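Local coordinates for protein D-aminopeptidase (Burkholderia sp. LK4, PDB 5TZB) that probably cleaves N-terminal beta-amino acids from peptides, as a beta-aminopeptidase of the Ntn hydrolase fold belonging to peptidase family S58, at residues T148-L153 and T187-H192; Y113-S118 and L152-W157; H192-G197 and R240-P245. All coordinates share one frame; numbering follows the deposited sequence.

Contact 1: residues T148-L153 and T187-H192; sequences TYDGLL and TGMICH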
loop_
_atom_site.group_PDB
_atom_site.type_symbol
_atom_site.label_atom_id
_atom_site.label_comp_id
_atom_site.label_asym_id
_atom_site.label_seq_id
_atom_site.Cartn_x
_atom_site.Cartn_y
_atom_site.Cartn_z
ATOM N N THR C 148 19.688 -5.472 10.409
ATOM C CA THR C 148 19.235 -5.291 11.786
ATOM C C THR C 148 20.370 -4.586 12.566
ATOM O O THR C 148 21.496 -4.468 12.072
ATOM C CB THR C 148 18.835 -6.631 12.443
ATOM O OG1 THR C 148 19.943 -7.529 12.392
ATOM C CG2 THR C 148 17.643 -7.273 11.695
ATOM N N TYR C 149 20.077 -4.119 13.774
ATOM C CA TYR C 149 20.979 -3.229 14.513
ATOM C C TYR C 149 21.808 -3.946 15.599
ATOM O O TYR C 149 21.263 -4.367 16.621
ATOM C CB TYR C 149 20.137 -2.099 15.119
ATOM C CG TYR C 149 20.860 -1.148 16.037
ATOM C CD1 TYR C 149 21.605 -0.088 15.539
ATOM C CD2 TYR C 149 20.766 -1.292 17.422
ATOM C CE1 TYR C 149 22.269 0.797 16.402
ATOM C CE2 TYR C 149 21.418 -0.420 18.287
ATOM C CZ TYR C 149 22.165 0.626 17.772
ATOM O OH TYR C 149 22.811 1.483 18.642
ATOM N N ASP C 150 23.120 -4.066 15.384
ATOM C CA ASP C 150 24.006 -4.711 16.355
ATOM C C ASP C 150 24.799 -3.700 17.192
ATOM O O ASP C 150 25.928 -3.961 17.574
ATOM C CB ASP C 150 24.992 -5.675 15.662
ATOM C CG ASP C 150 25.778 -5.027 14.508
ATOM O OD1 ASP C 150 25.894 -3.789 14.443
ATOM O OD2 ASP C 150 26.320 -5.775 13.668
ATOM N N GLY C 151 24.193 -2.549 17.468
ATOM C CA GLY C 151 24.862 -1.453 18.155
ATOM C C GLY C 151 25.376 -1.730 19.556
ATOM O O GLY C 151 26.272 -1.041 20.034
ATOM N N LEU C 152 24.829 -2.745 20.215
ATOM C CA LEU C 152 25.245 -3.064 21.579
ATOM C C LEU C 152 26.576 -3.817 21.625
ATOM O O LEU C 152 27.499 -3.421 22.348
ATOM C CB LEU C 152 24.159 -3.875 22.288
ATOM C CG LEU C 152 24.298 -3.947 23.813
ATOM C CD1 LEU C 152 24.164 -2.568 24.465
ATOM C CD2 LEU C 152 23.262 -4.905 24.375
ATOM N N LEU C 153 26.674 -4.890 20.845
ATOM C CA LEU C 153 27.858 -5.739 20.828
ATOM C C LEU C 153 28.877 -5.324 19.780
ATOM O O LEU C 153 30.044 -5.680 19.884
ATOM C CB LEU C 153 27.460 -7.208 20.607
ATOM C CG LEU C 153 26.597 -7.855 21.691
ATOM C CD1 LEU C 153 26.149 -9.254 21.281
ATOM C CD2 LEU C 153 27.407 -7.915 22.991
ATOM N N THR C 187 26.060 -11.984 13.397
ATOM C CA THR C 187 27.154 -12.100 14.357
ATOM C C THR C 187 26.918 -11.358 15.676
ATOM O O THR C 187 27.091 -11.938 16.747
ATOM C CB THR C 187 28.478 -11.625 13.721
ATOM O OG1 THR C 187 28.794 -12.487 12.616
ATOM C CG2 THR C 187 29.617 -11.687 14.722
ATOM N N GLY C 188 26.502 -10.099 15.616
ATOM C CA GLY C 188 26.338 -9.341 16.842
ATOM C C GLY C 188 24.907 -9.140 17.304
ATOM O O GLY C 188 24.636 -8.252 18.115
ATOM N N MET C 189 23.995 -9.987 16.831
ATOM C CA MET C 189 22.575 -9.793 17.094
ATOM C C MET C 189 22.069 -10.464 18.378
ATOM O O MET C 189 22.661 -11.413 18.901
ATOM C CB MET C 189 21.763 -10.282 15.892
ATOM C CG MET C 189 22.126 -9.552 14.598
ATOM S SD MET C 189 22.031 -7.754 14.801
ATOM C CE MET C 189 22.865 -7.197 13.312
ATOM N N ILE C 190 20.960 -9.934 18.870
ATOM C CA ILE C 190 20.365 -10.322 20.140
ATOM C C ILE C 190 18.867 -10.544 19.949
ATOM O O ILE C 190 18.182 -9.696 19.383
ATOM C CB ILE C 190 20.615 -9.238 21.200
ATOM C CG1 ILE C 190 22.118 -9.106 21.472
ATOM C CG2 ILE C 190 19.826 -9.519 22.468
ATOM C CD1 ILE C 190 22.492 -7.923 22.365
ATOM N N CYS C 191 18.364 -11.687 20.401
ATOM C CA CYS C 191 16.962 -12.042 20.196
ATOM C C CYS C 191 16.323 -12.526 21.497
ATOM O O CYS C 191 16.865 -13.389 22.189
ATOM C CB CYS C 191 16.836 -13.103 19.102
ATOM S SG CYS C 191 15.139 -13.605 18.722
ATOM N N HIS C 192 15.180 -11.940 21.839
ATOM C CA HIS C 192 14.520 -12.212 23.112
ATOM C C HIS C 192 15.490 -12.129 24.299
ATOM O O HIS C 192 15.415 -12.914 25.249
ATOM C CB HIS C 192 13.810 -13.570 23.067
ATOM C CG HIS C 192 12.556 -13.547 22.243
ATOM N ND1 HIS C 192 11.400 -12.929 22.675
ATOM C CD2 HIS C 192 12.274 -14.059 21.020
ATOM C CE1 HIS C 192 10.459 -13.065 21.753
ATOM N NE2 HIS C 192 10.962 -13.753 20.743
HETATM O O HOH W 1 25.929 -8.615 13.409
HETATM O O HOH W 2 24.232 -6.138 19.637
#
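The flat carboxylate of Asp150 has the Met189 methyl CE to one side of its plane, 3.8 Å from Asp150 CG, while its OD2 accepts from a water that also takes the N-H of Gly188. The phenol ring of Tyr149 has the amide N of Gly151 over its centre, 3.5 Å above the plane, and also meets Trp140 of the second subunit, the planes at about 45°. The Met189 chain bends at chi2 (-53°), and this turn sends its sulfur and methyl against the 148-150 backbone, the sulfur next to Tyr149 C. Met189 CE ends 3.1 Å from Thr148 OG1 and 3.5 Å from Asp150 CB, a snug fit, with the Thr148 hydroxyl itself bonded to Gln219. Farther along, Ile190 CD1 meets Leu152 CD2 at 3.7 Å and Ile190 CG1 lies 4.0 Å from Leu153 CD1, each leucine crossing the isoleucine at about a right angle. A second water joins Leu153 N to Gly188 O, so solvent bridges both backbone polar groups of Gly188. Asp150 OD2 also bonds Thr65 OG1. The contact ties the loop after strand 144-148 to the start of the hairpin 190-195; Gln219 of strand 213-220 borders Met189, and strand 364-366 covers both leucines.

Contact 2: residues Y113-S118 and L152-W157; sequences YTNTHS and LLNDIW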
loop_
_atom_site.group_PDB
_atom_site.type_symbol
_atom_site.label_atom_id
_atom_site.label_comp_id
_atom_site.label_asym_id
_atom_site.label_seq_id
_atom_site.Cartn_x
_atom_site.Cartn_y
_atom_site.Cartn_z
ATOM N N TYR C 113 22.207 -9.532 3.906
ATOM C CA TYR C 113 21.902 -9.054 5.249
ATOM C C TYR C 113 23.153 -8.447 5.875
ATOM O O TYR C 113 24.223 -9.044 5.775
ATOM C CB TYR C 113 21.441 -10.193 6.158
ATOM C CG TYR C 113 20.165 -10.920 5.809
ATOM C CD1 TYR C 113 19.289 -10.449 4.845
ATOM C CD2 TYR C 113 19.834 -12.093 6.481
ATOM C CE1 TYR C 113 18.113 -11.140 4.553
ATOM C CE2 TYR C 113 18.673 -12.780 6.202
ATOM C CZ TYR C 113 17.820 -12.305 5.244
ATOM O OH TYR C 113 16.665 -13.007 4.985
ATOM N N THR C 114 23.032 -7.312 6.559
ATOM C CA THR C 114 24.163 -6.794 7.333
ATOM C C THR C 114 23.650 -5.905 8.481
ATOM O O THR C 114 22.487 -5.988 8.834
ATOM C CB THR C 114 25.152 -6.029 6.427
ATOM O OG1 THR C 114 26.345 -5.714 7.156
ATOM C CG2 THR C 114 24.528 -4.770 5.865
ATOM N N ASN C 115 24.505 -5.077 9.080
ATOM C CA ASN C 115 24.052 -4.158 10.126
ATOM C C ASN C 115 23.566 -2.830 9.535
ATOM O O ASN C 115 23.851 -2.537 8.376
ATOM C CB ASN C 115 25.161 -3.896 11.143
ATOM C CG ASN C 115 26.303 -3.086 10.557
ATOM O OD1 ASN C 115 26.200 -1.865 10.412
ATOM N ND2 ASN C 115 27.405 -3.754 10.238
ATOM N N THR C 116 22.860 -2.033 10.343
ATOM C CA THR C 116 22.184 -0.821 9.869
ATOM C C THR C 116 23.096 0.213 9.205
ATOM O O THR C 116 22.682 0.893 8.266
ATOM C CB THR C 116 21.425 -0.112 11.018
ATOM O OG1 THR C 116 20.748 -1.089 11.831
ATOM C CG2 THR C 116 20.414 0.882 10.445
ATOM N N HIS C 117 24.321 0.354 9.696
ATOM C CA HIS C 117 25.194 1.396 9.184
ATOM C C HIS C 117 26.116 0.924 8.055
ATOM O O HIS C 117 26.938 1.685 7.560
ATOM C CB HIS C 117 26.001 1.994 10.338
ATOM C CG HIS C 117 25.162 2.809 11.276
ATOM N ND1 HIS C 117 25.659 3.395 12.420
ATOM C CD2 HIS C 117 23.853 3.156 11.214
ATOM C CE1 HIS C 117 24.690 4.049 13.036
ATOM N NE2 HIS C 117 23.583 3.923 12.321
ATOM N N SER C 118 25.943 -0.316 7.623
ATOM C CA SER C 118 26.768 -0.864 6.559
ATOM C C SER C 118 25.987 -1.163 5.272
ATOM O O SER C 118 26.557 -1.676 4.303
ATOM C CB SER C 118 27.458 -2.146 7.052
ATOM O OG SER C 118 28.310 -1.884 8.151
ATOM N N LEU C 152 24.829 -2.745 20.215
ATOM C CA LEU C 152 25.245 -3.064 21.579
ATOM C C LEU C 152 26.576 -3.817 21.625
ATOM O O LEU C 152 27.499 -3.421 22.348
ATOM C CB LEU C 152 24.159 -3.875 22.288
ATOM C CG LEU C 152 24.298 -3.947 23.813
ATOM C CD1 LEU C 152 24.164 -2.568 24.465
ATOM C CD2 LEU C 152 23.262 -4.905 24.375
ATOM N N LEU C 153 26.674 -4.890 20.845
ATOM C CA LEU C 153 27.858 -5.739 20.828
ATOM C C LEU C 153 28.877 -5.324 19.780
ATOM O O LEU C 153 30.044 -5.680 19.884
ATOM C CB LEU C 153 27.460 -7.208 20.607
ATOM C CG LEU C 153 26.597 -7.855 21.691
ATOM C CD1 LEU C 153 26.149 -9.254 21.281
ATOM C CD2 LEU C 153 27.407 -7.915 22.991
ATOM N N ASN C 154 28.431 -4.570 18.778
ATOM C CA ASN C 154 29.286 -4.170 17.658
ATOM C C ASN C 154 29.513 -2.665 17.631
ATOM O O ASN C 154 28.627 -1.891 18.008
ATOM C CB ASN C 154 28.660 -4.607 16.325
ATOM C CG ASN C 154 29.498 -4.211 15.121
ATOM O OD1 ASN C 154 30.684 -4.542 15.040
ATOM N ND2 ASN C 154 28.894 -3.466 14.195
ATOM N N ASP C 155 30.688 -2.257 17.165
ATOM C CA ASP C 155 30.997 -0.851 16.936
ATOM C C ASP C 155 30.305 -0.406 15.646
ATOM O O ASP C 155 30.928 -0.290 14.591
ATOM C CB ASP C 155 32.517 -0.657 16.857
ATOM C CG ASP C 155 32.921 0.784 16.576
ATOM O OD1 ASP C 155 32.149 1.709 16.909
ATOM O OD2 ASP C 155 34.025 0.985 16.030
ATOM N N ILE C 156 29.007 -0.149 15.739
ATOM C CA ILE C 156 28.204 0.029 14.539
ATOM C C ILE C 156 28.495 1.365 13.853
ATOM O O ILE C 156 28.278 1.503 12.646
ATOM C CB ILE C 156 26.688 -0.094 14.842
ATOM C CG1 ILE C 156 25.912 -0.375 13.548
ATOM C CG2 ILE C 156 26.157 1.148 15.588
ATOM C CD1 ILE C 156 24.423 -0.662 13.737
ATOM N N TRP C 157 28.995 2.338 14.615
ATOM C CA TRP C 157 29.373 3.629 14.046
ATOM C C TRP C 157 30.710 3.535 13.326
ATOM O O TRP C 157 31.054 4.397 12.521
ATOM C CB TRP C 157 29.426 4.700 15.135
ATOM C CG TRP C 157 28.071 5.163 15.565
ATOM C CD1 TRP C 157 27.421 4.838 16.727
ATOM C CD2 TRP C 157 27.188 6.038 14.842
ATOM N NE1 TRP C 157 26.185 5.452 16.766
ATOM C CE2 TRP C 157 26.017 6.187 15.622
ATOM C CE3 TRP C 157 27.271 6.700 13.612
ATOM C CZ2 TRP C 157 24.947 6.986 15.217
ATOM C CZ3 TRP C 157 26.209 7.482 13.207
ATOM C CH2 TRP C 157 25.057 7.621 14.009
HETATM O O HOH W 3 28.605 -0.475 10.690
#
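His117 and Ile156 bring the two backbones together, their CA atoms 6.3 Å apart. Residues 115-118, following on from strand 111-115, make a type I beta turn, closed by Ser118 N to Asn115 O; facing it, 152-157 is irregular, with an inverse gamma turn centred on Asp155. Asn115 braces its own turn: chi1 of 69° tucks the amide back over its own backbone, from where OD1 accepts the N-H of His117 (3.0 Å) in an Asx turn, the donor tilted 20° from the carbonyl plane. A water joins this turn to the other segment, donating to Asn115 OD1 and to Ile156 O and accepting from Ser118 OG.

The carbonyl O of Ile156 takes a second, weak bond from His117 ND1 (3.2 Å). Over one face of the imidazole lies Ile156 CD1, whose extended chain slides antiparallel past Asn115 and puts Ile156 CG1 3.5 Å from Asn115 OD1. The imidazole edge in turn points at the indole in an edge-to-face stack: His117 CE1 stands 3.4 Å above the plane of the Trp157 indole, over its centre, the ring planes at 59°. The ring of His117 is thus held by Ile156 over a face, Trp157 at its edge, the weak ND1 bond and, at NE2, the backbone N of Cys141 of the second subunit.

Val127 of that second subunit packs on His117 and its Arg131 on Trp157, so the contact lies at a subunit interface. Within the chain, Thr65 OG1 of strand 63-71 binds Asn115 ND2, Glu147 of strand 144-148 binds Thr116, and the turn leads directly into helix 119-129.

Contact 3: residues H192-G197 and R240-P245; sequences HEFKGG and RHVPSP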
loop_
_atom_site.group_PDB
_atom_site.type_symbol
_atom_site.label_atom_id
_atom_site.label_comp_id
_atom_site.label_asym_id
_atom_site.label_seq_id
_atom_site.Cartn_x
_atom_site.Cartn_y
_atom_site.Cartn_z
ATOM N N HIS C 192 15.180 -11.940 21.839
ATOM C CA HIS C 192 14.520 -12.212 23.112
ATOM C C HIS C 192 15.490 -12.129 24.299
ATOM O O HIS C 192 15.415 -12.914 25.249
ATOM C CB HIS C 192 13.810 -13.570 23.067
ATOM C CG HIS C 192 12.556 -13.547 22.243
ATOM N ND1 HIS C 192 11.400 -12.929 22.675
ATOM C CD2 HIS C 192 12.274 -14.059 21.020
ATOM C CE1 HIS C 192 10.459 -13.065 21.753
ATOM N NE2 HIS C 192 10.962 -13.753 20.743
ATOM N N GLU C 193 16.413 -11.170 24.204
ATOM C CA GLU C 193 17.396 -10.897 25.244
ATOM C C GLU C 193 18.289 -12.113 25.504
ATOM O O GLU C 193 18.852 -12.264 26.589
ATOM C CB GLU C 193 16.691 -10.427 26.519
ATOM C CG GLU C 193 15.795 -9.232 26.249
ATOM C CD GLU C 193 15.081 -8.719 27.484
ATOM O OE1 GLU C 193 13.827 -8.633 27.467
ATOM O OE2 GLU C 193 15.775 -8.374 28.454
ATOM N N PHE C 194 18.369 -12.987 24.505
ATOM C CA PHE C 194 19.410 -14.005 24.406
ATOM C C PHE C 194 20.222 -13.721 23.154
ATOM O O PHE C 194 19.875 -12.819 22.388
ATOM C CB PHE C 194 18.827 -15.408 24.306
ATOM C CG PHE C 194 18.152 -15.881 25.546
ATOM C CD1 PHE C 194 18.889 -16.203 26.679
ATOM C CD2 PHE C 194 16.773 -16.050 25.569
ATOM C CE1 PHE C 194 18.259 -16.662 27.834
ATOM C CE2 PHE C 194 16.135 -16.513 26.714
ATOM C CZ PHE C 194 16.879 -16.819 27.850
ATOM N N LYS C 195 21.247 -14.527 22.891
ATOM C CA LYS C 195 22.002 -14.375 21.642
ATOM C C LYS C 195 21.131 -14.671 20.432
ATOM O O LYS C 195 20.441 -15.694 20.381
ATOM C CB LYS C 195 23.228 -15.296 21.621
ATOM C CG LYS C 195 24.101 -15.118 20.374
ATOM C CD LYS C 195 24.755 -13.740 20.347
ATOM C CE LYS C 195 25.533 -13.495 19.051
ATOM N NZ LYS C 195 24.639 -13.218 17.888
ATOM N N GLY C 196 21.169 -13.779 19.443
ATOM C CA GLY C 196 20.372 -13.954 18.247
ATOM C C GLY C 196 21.209 -14.197 17.006
ATOM O O GLY C 196 22.339 -14.685 17.097
ATOM N N GLY C 197 20.649 -13.867 15.844
ATOM C CA GLY C 197 21.374 -13.997 14.593
ATOM C C GLY C 197 20.684 -14.824 13.525
ATOM O O GLY C 197 19.468 -14.777 13.354
ATOM N N ARG C 240 12.748 -15.562 32.857
ATOM C CA ARG C 240 13.040 -14.180 33.219
ATOM C C ARG C 240 14.273 -14.013 34.103
ATOM O O ARG C 240 14.892 -12.954 34.089
ATOM C CB ARG C 240 11.837 -13.513 33.889
ATOM C CG ARG C 240 10.610 -13.406 32.997
ATOM C CD ARG C 240 9.519 -12.632 33.709
ATOM N NE ARG C 240 8.401 -13.486 34.082
ATOM C CZ ARG C 240 7.140 -13.260 33.726
ATOM N NH1 ARG C 240 6.829 -12.184 33.011
ATOM N NH2 ARG C 240 6.186 -14.099 34.109
ATOM N N HIS C 241 14.636 -15.047 34.855
ATOM C CA HIS C 241 15.727 -14.936 35.832
ATOM C C HIS C 241 17.111 -14.812 35.181
ATOM O O HIS C 241 18.043 -14.278 35.783
ATOM C CB HIS C 241 15.709 -16.155 36.766
ATOM C CG HIS C 241 15.858 -17.456 36.042
ATOM N ND1 HIS C 241 14.816 -18.047 35.356
ATOM C CD2 HIS C 241 16.926 -18.274 35.886
ATOM C CE1 HIS C 241 15.238 -19.172 34.803
ATOM N NE2 HIS C 241 16.515 -19.333 35.109
ATOM N N VAL C 242 17.248 -15.325 33.967
ATOM C CA VAL C 242 18.531 -15.306 33.271
ATOM C C VAL C 242 18.942 -13.859 32.964
ATOM O O VAL C 242 18.104 -13.043 32.569
ATOM C CB VAL C 242 18.477 -16.152 31.967
ATOM C CG1 VAL C 242 19.816 -16.144 31.263
ATOM C CG2 VAL C 242 18.099 -17.587 32.290
ATOM N N PRO C 243 20.218 -13.519 33.219
ATOM C CA PRO C 243 20.761 -12.180 32.937
ATOM C C PRO C 243 20.480 -11.687 31.510
ATOM O O PRO C 243 20.449 -12.479 30.560
ATOM C CB PRO C 243 22.261 -12.361 33.167
ATOM C CG PRO C 243 22.333 -13.438 34.244
ATOM C CD PRO C 243 21.174 -14.364 33.966
ATOM N N SER C 244 20.281 -10.377 31.373
ATOM C CA SER C 244 19.980 -9.770 30.078
ATOM C C SER C 244 20.962 -8.648 29.764
ATOM O O SER C 244 21.352 -7.889 30.653
ATOM C CB SER C 244 18.554 -9.214 30.059
ATOM O OG SER C 244 18.323 -8.428 28.892
ATOM N N PRO C 245 21.344 -8.520 28.481
ATOM C CA PRO C 245 22.255 -7.429 28.119
ATOM C C PRO C 245 21.591 -6.056 28.206
ATOM O O PRO C 245 22.290 -5.053 28.201
ATOM C CB PRO C 245 22.649 -7.762 26.674
ATOM C CG PRO C 245 21.551 -8.615 26.158
ATOM C CD PRO C 245 21.020 -9.387 27.333
HETATM O O HOH W 4 21.438 -12.877 27.785
#
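One direct hydrogen bond joins the segments: Ser244 OG donates to Glu193 OE2 at 2.6 Å, a short bond that uses the anti lone pair, away from the other carboxylate oxygen. The Glu193 chain reaches it extended beyond CG (chi2 -179°), and the Ser244 hydroxyl, anti to its own N, also takes the amide of Phe246. Accepting from the serine would probably favour the charged carboxylate.

The second polar link runs through solvent: a water donates to Glu193 O (2.9 Å) and to Pro243 O (3.0 Å), joining two carbonyl oxygens 4.3 Å apart that cannot bond each other directly. Arg225 reinforces this bridge, its guanidinium bonding the same two oxygens and those of His192 and Val242, and it also makes a cation-pi contact with the Phe194 ring.

Apolar contact is slight: Phe194 CE1 meets Val242 CG1 at 3.8 Å, the two side chains crossing at about a right angle. Separately, Pro245 CD packs against a carbonyl, 3.7 Å from Glu193 O.

His192 and Glu193, both in the left-handed helical region (positive phi), form the tight link between strands 190-191 and 194-195, and the loop 240-245, which runs between strands 213-220 and 260-266, packs against the turn of this small hairpin. Arg373 of helix 371-380 packs on Phe194 and Val242, while Val366 of strand 364-366 touches Pro245.

Contacts 1 and 2 are buried and overlap in one loop, at Leu152 and Leu153, after strand 144-148; Tyr149 CD1 packs on Ile156 CD1 at 3.4 Å between them. Contact 3, whose centre lies about 21 Å from the centre of the chain, is only partly buried. It meets contact 1 through one hairpin, where Met189 O accepts from Gly196 N, and through Leu152 packed on Pro245. The chemistry follows the place: sulfur, aliphatic groups and bridging water in contact 1, ring stacking and a turn at a subunit interface in contact 2, and a carboxylate-hydroxyl bond with an arginine-backed water bridge in contact 3.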